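Local coordinates for Serine/threonine-protein kinase PknE (Mycobacterium tuberculosis, PDB 2H34) that transfers phosphate from ATP to serine and threonine side chains of proteins and probably supports survival of the bacterium inside infected macrophages, at residues 266-271 with 285-290; 202-207 with 278-283; 165-168 with 172-175. All coordinates share one frame; numbering follows the deposited sequence.

Contact 1: 266-271 with 285-290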
loop_
_atom_site.group_PDB
_atom_site.type_symbol
_atom_site.label_atom_id
_atom_site.label_comp_id
_atom_site.label_asym_id
_atom_site.label_seq_id
_atom_site.Cartn_x
_atom_site.Cartn_y
_atom_site.Cartn_z
ATOM N N ASP A 266 20.226 4.844 -7.675
ATOM C CA ASP A 266 19.986 6.298 -7.660
ATOM C C ASP A 266 19.196 6.730 -8.894
ATOM O O ASP A 266 18.312 7.584 -8.818
ATOM C CB ASP A 266 21.290 7.098 -7.584
ATOM C CG ASP A 266 22.264 6.544 -6.578
ATOM O OD1 ASP A 266 21.843 6.109 -5.486
ATOM O OD2 ASP A 266 23.469 6.544 -6.885
ATOM N N ALA A 267 19.527 6.126 -10.031
ATOM C CA ALA A 267 18.819 6.390 -11.269
ATOM C C ALA A 267 17.361 5.972 -11.121
ATOM O O ALA A 267 16.454 6.775 -11.353
ATOM C CB ALA A 267 19.493 5.670 -12.438
ATOM N N VAL A 268 17.138 4.731 -10.692
ATOM C CA VAL A 268 15.775 4.268 -10.448
ATOM C C VAL A 268 14.971 5.220 -9.547
ATOM O O VAL A 268 13.881 5.653 -9.915
ATOM C CB VAL A 268 15.735 2.835 -9.902
ATOM C CG1 VAL A 268 14.325 2.491 -9.437
ATOM C CG2 VAL A 268 16.174 1.869 -10.970
ATOM N N ILE A 269 15.526 5.565 -8.390
ATOM C CA ILE A 269 14.835 6.466 -7.474
ATOM C C ILE A 269 14.625 7.832 -8.094
ATOM O O ILE A 269 13.547 8.406 -7.964
ATOM C CB ILE A 269 15.519 6.554 -6.087
ATOM C CG1 ILE A 269 15.198 5.293 -5.285
ATOM C CG2 ILE A 269 15.002 7.731 -5.282
ATOM C CD1 ILE A 269 16.246 4.246 -5.366
ATOM N N ALA A 270 15.637 8.324 -8.804
ATOM C CA ALA A 270 15.557 9.627 -9.463
ATOM C C ALA A 270 14.392 9.644 -10.432
ATOM O O ALA A 270 13.614 10.589 -10.458
ATOM C CB ALA A 270 16.850 9.943 -10.190
ATOM N N ARG A 271 14.273 8.586 -11.221
ATOM C CA ARG A 271 13.194 8.483 -12.182
ATOM C C ARG A 271 11.861 8.277 -11.477
ATOM O O ARG A 271 10.855 8.868 -11.857
ATOM C CB ARG A 271 13.462 7.350 -13.171
ATOM C CG ARG A 271 12.423 7.246 -14.258
ATOM C CD ARG A 271 13.025 6.871 -15.607
ATOM N NE ARG A 271 12.042 7.123 -16.652
ATOM C CZ ARG A 271 11.980 8.238 -17.370
ATOM N NH1 ARG A 271 12.874 9.201 -17.195
ATOM N NH2 ARG A 271 11.017 8.388 -18.267
ATOM N N GLY A 285 5.135 -1.643 -12.634
ATOM C CA GLY A 285 5.810 -2.738 -13.320
ATOM C C GLY A 285 7.155 -2.293 -13.854
ATOM O O GLY A 285 8.156 -2.992 -13.698
ATOM N N ASP A 286 7.183 -1.107 -14.456
ATOM C CA ASP A 286 8.417 -0.565 -15.009
ATOM C C ASP A 286 9.372 -0.143 -13.917
ATOM O O ASP A 286 10.586 -0.324 -14.048
ATOM C CB ASP A 286 8.132 0.591 -15.957
ATOM C CG ASP A 286 7.392 0.148 -17.199
ATOM O OD1 ASP A 286 6.698 1.000 -17.790
ATOM O OD2 ASP A 286 7.487 -1.046 -17.581
ATOM N N LEU A 287 8.824 0.419 -12.843
ATOM C CA LEU A 287 9.588 0.639 -11.629
ATOM C C LEU A 287 10.261 -0.662 -11.213
ATOM O O LEU A 287 11.491 -0.742 -11.140
ATOM C CB LEU A 287 8.652 1.078 -10.514
ATOM C CG LEU A 287 9.200 1.872 -9.329
ATOM C CD1 LEU A 287 8.167 1.828 -8.239
ATOM C CD2 LEU A 287 10.517 1.363 -8.800
ATOM N N SER A 288 9.440 -1.681 -10.944
ATOM C CA SER A 288 9.933 -2.985 -10.517
ATOM C C SER A 288 11.037 -3.428 -11.441
ATOM O O SER A 288 12.113 -3.793 -10.984
ATOM C CB SER A 288 8.817 -4.039 -10.512
ATOM O OG SER A 288 8.114 -4.048 -9.284
ATOM N N ALA A 289 10.776 -3.372 -12.745
ATOM C CA ALA A 289 11.715 -3.919 -13.708
ATOM C C ALA A 289 13.060 -3.228 -13.531
ATOM O O ALA A 289 14.092 -3.893 -13.386
ATOM C CB ALA A 289 11.189 -3.783 -15.132
ATOM N N ALA A 290 13.028 -1.897 -13.486
ATOM C CA ALA A 290 14.232 -1.096 -13.328
ATOM C C ALA A 290 14.936 -1.436 -12.027
ATOM O O ALA A 290 16.145 -1.580 -11.987
ATOM C CB ALA A 290 13.888 0.384 -13.373
#
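V268 drives both of its methyl branches into the flank of the other helix, one against L287 and the other against A290. Its CG1 is anti to the backbone N (chi1 170°) and its CG2 is anti to the carbonyl carbon, a rotation that spreads the two methyls over neighbouring turns of 285-290. CG1 of V268 reaches CD2 of L287 at 4.0 Å, the two side chains crossing at about a right angle. CG2 of V268 meets the single methyl of A290, 3.6 Å from its CB, and lies equally near the A290 carbonyl oxygen. L287 does not leave its helix straight at V268, but its end comes nearer: with CG anti to its own N (chi1 -157°) and CD1 anti to CA (chi2 -165°), CD2 is the branch presented to the valine. L287 also packs on L221, T222 and L225 of helix 217-230, and I269 of helix 264-272 touches the same T222. Y281, in the connecting loop, touches both V268 and A290. The two segments lie on helices 264-272 and 284-293, the αH and αI helices of the kinase C-lobe. With no hydrogen bond or ion pair between the segments, they are joined mainly through apolar carbon contacts, and the small A290 side chain lets V268 come close to the opposite backbone.

Contact 2: 202-207 with 278-283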
loop_
_atom_site.group_PDB
_atom_site.type_symbol
_atom_site.label_atom_id
_atom_site.label_comp_id
_atom_site.label_asym_id
_atom_site.label_seq_id
_atom_site.Cartn_x
_atom_site.Cartn_y
_atom_site.Cartn_z
HETATM N N MSE A 202 4.153 11.214 -0.516
HETATM C CA MSE A 202 3.227 11.950 -1.366
HETATM C C MSE A 202 3.863 12.760 -2.476
HETATM O O MSE A 202 4.688 13.641 -2.231
HETATM C CB MSE A 202 2.356 12.865 -0.538
HETATM C CG MSE A 202 1.022 12.288 -0.187
HETATM SE SE MSE A 202 0.005 13.690 0.711
HETATM C CE MSE A 202 -1.000 12.475 1.974
ATOM N N ALA A 203 3.437 12.466 -3.702
ATOM C CA ALA A 203 3.827 13.230 -4.881
ATOM C C ALA A 203 3.397 14.678 -4.722
ATOM O O ALA A 203 2.414 14.956 -4.038
ATOM C CB ALA A 203 3.211 12.619 -6.138
ATOM N N PRO A 204 4.142 15.606 -5.343
ATOM C CA PRO A 204 3.819 17.011 -5.237
ATOM C C PRO A 204 2.475 17.374 -5.867
ATOM O O PRO A 204 1.747 18.184 -5.306
ATOM C CB PRO A 204 4.968 17.680 -5.985
ATOM C CG PRO A 204 6.056 16.672 -6.008
ATOM C CD PRO A 204 5.346 15.399 -6.162
ATOM N N GLU A 205 2.133 16.767 -7.003
ATOM C CA GLU A 205 0.908 17.148 -7.727
ATOM C C GLU A 205 -0.369 17.010 -6.890
ATOM O O GLU A 205 -1.423 17.554 -7.247
ATOM C CB GLU A 205 0.766 16.387 -9.049
ATOM C CG GLU A 205 0.612 14.883 -8.901
ATOM C CD GLU A 205 1.940 14.150 -8.940
ATOM O OE1 GLU A 205 2.979 14.744 -8.578
ATOM O OE2 GLU A 205 1.949 12.978 -9.339
ATOM N N ARG A 206 -0.259 16.293 -5.774
ATOM C CA ARG A 206 -1.389 16.069 -4.883
ATOM C C ARG A 206 -1.725 17.286 -4.013
ATOM O O ARG A 206 -2.864 17.439 -3.564
ATOM C CB ARG A 206 -1.111 14.864 -4.001
ATOM C CG ARG A 206 -0.874 13.583 -4.768
ATOM C CD ARG A 206 -0.955 12.377 -3.842
ATOM N NE ARG A 206 -2.127 12.447 -2.971
ATOM C CZ ARG A 206 -2.433 11.563 -2.024
ATOM N NH1 ARG A 206 -1.659 10.499 -1.792
ATOM N NH2 ARG A 206 -3.531 11.755 -1.298
ATOM N N PHE A 207 -0.738 18.148 -3.779
ATOM C CA PHE A 207 -0.932 19.312 -2.904
ATOM C C PHE A 207 -1.742 20.461 -3.539
ATOM O O PHE A 207 -2.411 21.205 -2.823
ATOM C CB PHE A 207 0.402 19.794 -2.300
ATOM C CG PHE A 207 1.185 18.700 -1.595
ATOM C CD1 PHE A 207 0.752 18.183 -0.375
ATOM C CD2 PHE A 207 2.347 18.174 -2.162
ATOM C CE1 PHE A 207 1.471 17.146 0.263
ATOM C CE2 PHE A 207 3.075 17.161 -1.524
ATOM C CZ PHE A 207 2.633 16.647 -0.311
ATOM N N GLU A 278 5.443 13.225 -15.584
ATOM C CA GLU A 278 5.689 12.643 -16.894
ATOM C C GLU A 278 7.118 12.158 -17.079
ATOM O O GLU A 278 7.424 11.536 -18.085
ATOM C CB GLU A 278 5.301 13.622 -17.997
ATOM C CG GLU A 278 3.829 13.980 -17.960
ATOM C CD GLU A 278 3.436 15.011 -19.000
ATOM O OE1 GLU A 278 3.980 16.142 -18.975
ATOM O OE2 GLU A 278 2.562 14.692 -19.839
ATOM N N ASP A 279 7.984 12.430 -16.106
ATOM C CA ASP A 279 9.348 11.900 -16.125
ATOM C C ASP A 279 9.507 10.587 -15.393
ATOM O O ASP A 279 10.574 9.988 -15.450
ATOM C CB ASP A 279 10.305 12.905 -15.528
ATOM C CG ASP A 279 10.100 14.254 -16.096
ATOM O OD1 ASP A 279 9.688 14.308 -17.274
ATOM O OD2 ASP A 279 10.321 15.254 -15.379
ATOM N N ARG A 280 8.464 10.156 -14.694
ATOM C CA ARG A 280 8.564 8.990 -13.835
ATOM C C ARG A 280 8.215 7.779 -14.659
ATOM O O ARG A 280 7.866 7.918 -15.833
ATOM C CB ARG A 280 7.611 9.099 -12.647
ATOM C CG ARG A 280 7.909 10.253 -11.724
ATOM C CD ARG A 280 6.871 10.317 -10.633
ATOM N NE ARG A 280 6.632 11.682 -10.170
ATOM C CZ ARG A 280 5.429 12.153 -9.850
ATOM N NH1 ARG A 280 4.363 11.370 -9.963
ATOM N NH2 ARG A 280 5.287 13.399 -9.422
ATOM N N TYR A 281 8.299 6.596 -14.051
ATOM C CA TYR A 281 7.856 5.391 -14.711
ATOM C C TYR A 281 6.355 5.468 -14.863
ATOM O O TYR A 281 5.680 6.064 -14.038
ATOM C CB TYR A 281 8.241 4.158 -13.912
ATOM C CG TYR A 281 9.725 4.027 -13.636
ATOM C CD1 TYR A 281 10.272 4.466 -12.431
ATOM C CD2 TYR A 281 10.577 3.440 -14.566
ATOM C CE1 TYR A 281 11.633 4.338 -12.172
ATOM C CE2 TYR A 281 11.931 3.304 -14.315
ATOM C CZ TYR A 281 12.450 3.757 -13.125
ATOM O OH TYR A 281 13.786 3.616 -12.872
ATOM N N VAL A 282 5.849 4.892 -15.945
ATOM C CA VAL A 282 4.423 4.924 -16.258
ATOM C C VAL A 282 3.666 3.867 -15.451
ATOM O O VAL A 282 2.487 4.043 -15.125
ATOM C CB VAL A 282 4.209 4.754 -17.777
ATOM C CG1 VAL A 282 2.735 4.551 -18.126
ATOM C CG2 VAL A 282 4.738 5.984 -18.479
ATOM N N THR A 283 4.364 2.777 -15.133
ATOM C CA THR A 283 3.834 1.740 -14.262
ATOM C C THR A 283 4.755 1.360 -13.096
ATOM O O THR A 283 5.971 1.581 -13.121
ATOM C CB THR A 283 3.532 0.440 -15.029
ATOM O OG1 THR A 283 4.763 -0.167 -15.430
ATOM C CG2 THR A 283 2.649 0.710 -16.231
#
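The backbones of 202-207 and 278-283 stay well apart, with A203 CA 11.0 Å from R280 CA, so side chains reaching out from opposite directions have to bridge the distance. E205, in a turn of helical backbone angles, meets R280 end-on. NH2 of R280 donates to OE1 of E205 at 2.8 Å in a nearly straight bond (165° at the hydrogen), and NH1 of R280 gives a second bond to OE2 of E205 at 3.0 Å. Each oxygen accepts through its syn lone pair and lies in the guanidinium plane; carboxylate and guanidinium are only 16° from coplanar. This two-point grip fixes the rotation of both groups. E205 gets there with CG placed between its backbone N and carbonyl carbon (chi1 64°) and a further bend at the CB-CG bond, whereas R280 runs out extended before turning near its head. The pair is a hallmark of protein kinases: A203, P204 and E205 form the APE motif that closes the activation segment, and its glutamate binds the arginine that follows the αH helix. Beside the ion pair, P204 CD comes within 3.8 Å of R280 NH2 and A203 CB within 4.0 Å of the same R280 NH2, both obliquely to the guanidinium. Y219 of helix 217-230 touches A203, P204 and R280. The arginine is steadied from its own side too, NE donating to the A274 carbonyl and NH2 more weakly to that of K275. Next along the chain from E205, R206 forms a salt bridge with D159, the predicted proton acceptor, while the selenium of selenomethionine M202 lies over one face of the R206 guanidinium.

Contact 3: 165-168 with 172-175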
loop_
_atom_site.group_PDB
_atom_site.type_symbol
_atom_site.label_atom_id
_atom_site.label_comp_id
_atom_site.label_asym_id
_atom_site.label_seq_id
_atom_site.Cartn_x
_atom_site.Cartn_y
_atom_site.Cartn_z
ATOM N N ILE A 165 1.461 -2.615 3.700
ATOM C CA ILE A 165 2.199 -3.710 3.097
ATOM C C ILE A 165 2.389 -4.795 4.159
ATOM O O ILE A 165 2.974 -4.556 5.217
ATOM C CB ILE A 165 3.551 -3.222 2.531
ATOM C CG1 ILE A 165 3.317 -2.205 1.421
ATOM C CG2 ILE A 165 4.367 -4.378 1.995
ATOM C CD1 ILE A 165 4.565 -1.459 0.974
ATOM N N LEU A 166 1.874 -5.981 3.861
ATOM C CA LEU A 166 1.831 -7.080 4.801
ATOM C C LEU A 166 2.671 -8.221 4.276
ATOM O O LEU A 166 2.377 -8.774 3.217
ATOM C CB LEU A 166 0.385 -7.542 4.986
ATOM C CG LEU A 166 0.070 -8.568 6.087
ATOM C CD1 LEU A 166 0.344 -8.003 7.482
ATOM C CD2 LEU A 166 -1.376 -9.048 5.965
ATOM N N VAL A 167 3.710 -8.580 5.017
ATOM C CA VAL A 167 4.659 -9.579 4.547
ATOM C C VAL A 167 4.387 -10.919 5.240
ATOM O O VAL A 167 4.432 -11.018 6.461
ATOM C CB VAL A 167 6.105 -9.083 4.735
ATOM C CG1 VAL A 167 7.103 -10.095 4.270
ATOM C CG2 VAL A 167 6.294 -7.828 3.950
ATOM N N SER A 168 4.080 -11.936 4.445
ATOM C CA SER A 168 3.711 -13.236 4.973
ATOM C C SER A 168 4.888 -14.194 4.963
ATOM O O SER A 168 6.035 -13.778 4.846
ATOM C CB SER A 168 2.557 -13.826 4.171
ATOM O OG SER A 168 1.440 -12.967 4.217
ATOM N N PHE A 172 6.083 -13.098 1.150
ATOM C CA PHE A 172 4.956 -12.885 0.277
ATOM C C PHE A 172 4.195 -11.670 0.760
ATOM O O PHE A 172 3.758 -11.627 1.904
ATOM C CB PHE A 172 4.046 -14.090 0.261
ATOM C CG PHE A 172 3.090 -14.079 -0.863
ATOM C CD1 PHE A 172 3.362 -14.777 -2.014
ATOM C CD2 PHE A 172 1.922 -13.341 -0.789
ATOM C CE1 PHE A 172 2.488 -14.764 -3.069
ATOM C CE2 PHE A 172 1.044 -13.310 -1.848
ATOM C CZ PHE A 172 1.330 -14.030 -2.992
ATOM N N ALA A 173 4.026 -10.688 -0.114
ATOM C CA ALA A 173 3.456 -9.420 0.300
ATOM C C ALA A 173 2.125 -9.105 -0.353
ATOM O O ALA A 173 1.972 -9.253 -1.552
ATOM C CB ALA A 173 4.440 -8.297 0.049
ATOM N N TYR A 174 1.179 -8.646 0.460
ATOM C CA TYR A 174 -0.105 -8.167 -0.017
ATOM C C TYR A 174 -0.241 -6.678 0.176
ATOM O O TYR A 174 0.193 -6.131 1.187
ATOM C CB TYR A 174 -1.227 -8.787 0.785
ATOM C CG TYR A 174 -1.399 -10.244 0.593
ATOM C CD1 TYR A 174 -2.161 -10.723 -0.449
ATOM C CD2 TYR A 174 -0.821 -11.152 1.477
ATOM C CE1 TYR A 174 -2.331 -12.086 -0.624
ATOM C CE2 TYR A 174 -0.994 -12.503 1.316
ATOM C CZ TYR A 174 -1.749 -12.957 0.265
ATOM O OH TYR A 174 -1.919 -14.287 0.074
ATOM N N LEU A 175 -0.896 -6.034 -0.777
ATOM C CA LEU A 175 -1.325 -4.658 -0.597
ATOM C C LEU A 175 -2.674 -4.680 0.113
ATOM O O LEU A 175 -3.646 -5.216 -0.427
ATOM C CB LEU A 175 -1.439 -3.942 -1.953
ATOM C CG LEU A 175 -2.009 -2.523 -1.895
ATOM C CD1 LEU A 175 -0.947 -1.520 -1.447
ATOM C CD2 LEU A 175 -2.615 -2.111 -3.225
#
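S168 and Y174 meet because each sets its first side-chain atom beyond CB anti to its carbonyl carbon (S168 chi1 -59°, Y174 chi1 -68°), which carries the serine hydroxyl to the rim of the tyrosine ring. S168 OG lies in the plane of that ring, 3.8 Å from Y174 CE2, an edge contact; the hydroxyl's hydrogen bond is to the N117 carbonyl. F172, with CG anti to its own N instead, lays CE2 over one face of the Y174 ring, offset toward the rim, and stacks its own ring on H95. The backbones pair antiparallel. L166 and Y174 form a hydrogen-bonded pair: L166 N donates to Y174 O at 3.2 Å and Y174 N returns a bond to L166 O at 3.0 Å, each donor lying in the plane of the carbonyl it binds. A third bond, S168 N to F172 O at 2.6 Å, approaches with its donor tilted from the carbonyl plane and closes the pairing beside the turn. Strands 165-167 and 173-175 make the β hairpin of the kinase C-lobe that joins the catalytic loop to the DFG motif, and strand 119-120 pairs with the other edge of 165-167, through backbone bonds of I165 with L121 and V167 with V119. L166 O also receives a CA-H...O contact from A173 CA at 3.2 Å, so besides the N-H of Y174 this oxygen has a weaker C-H contact. On the face carrying I165, V167, A173 and L175, the methyl of A173 completes a triangle with two CG2 methyls, its CB 4.3 Å from V167 CG2 and 4.4 Å from I165 CG2. Helix 133-152 covers this face, I143 touching I165 and A173, while I116, by the other face, packs on L166, S168 and Y174.

Contacts 1 and 2 adjoin and meet around the loop between helices 264-272 and 284-293. The loop bears R280 and connects the two helices of contact 1, and Y281 from that loop packs against both V268 and A290. Contact 3 stands apart, its centre about 21 Å and 24 Å from those of contacts 1 and 2, nearer the centre of the chain and the nucleotide side. Contact 1 is buried and has no hydrogen bond or ion pair; contact 2 is partly buried and depends on one ion pair linking the activation segment to the loop after 264-272; contact 3 is mainly backbone hydrogen bonding, with one buried apolar face. Helix 217-230 backs contacts 1 and 2, helix 133-152 the hairpin.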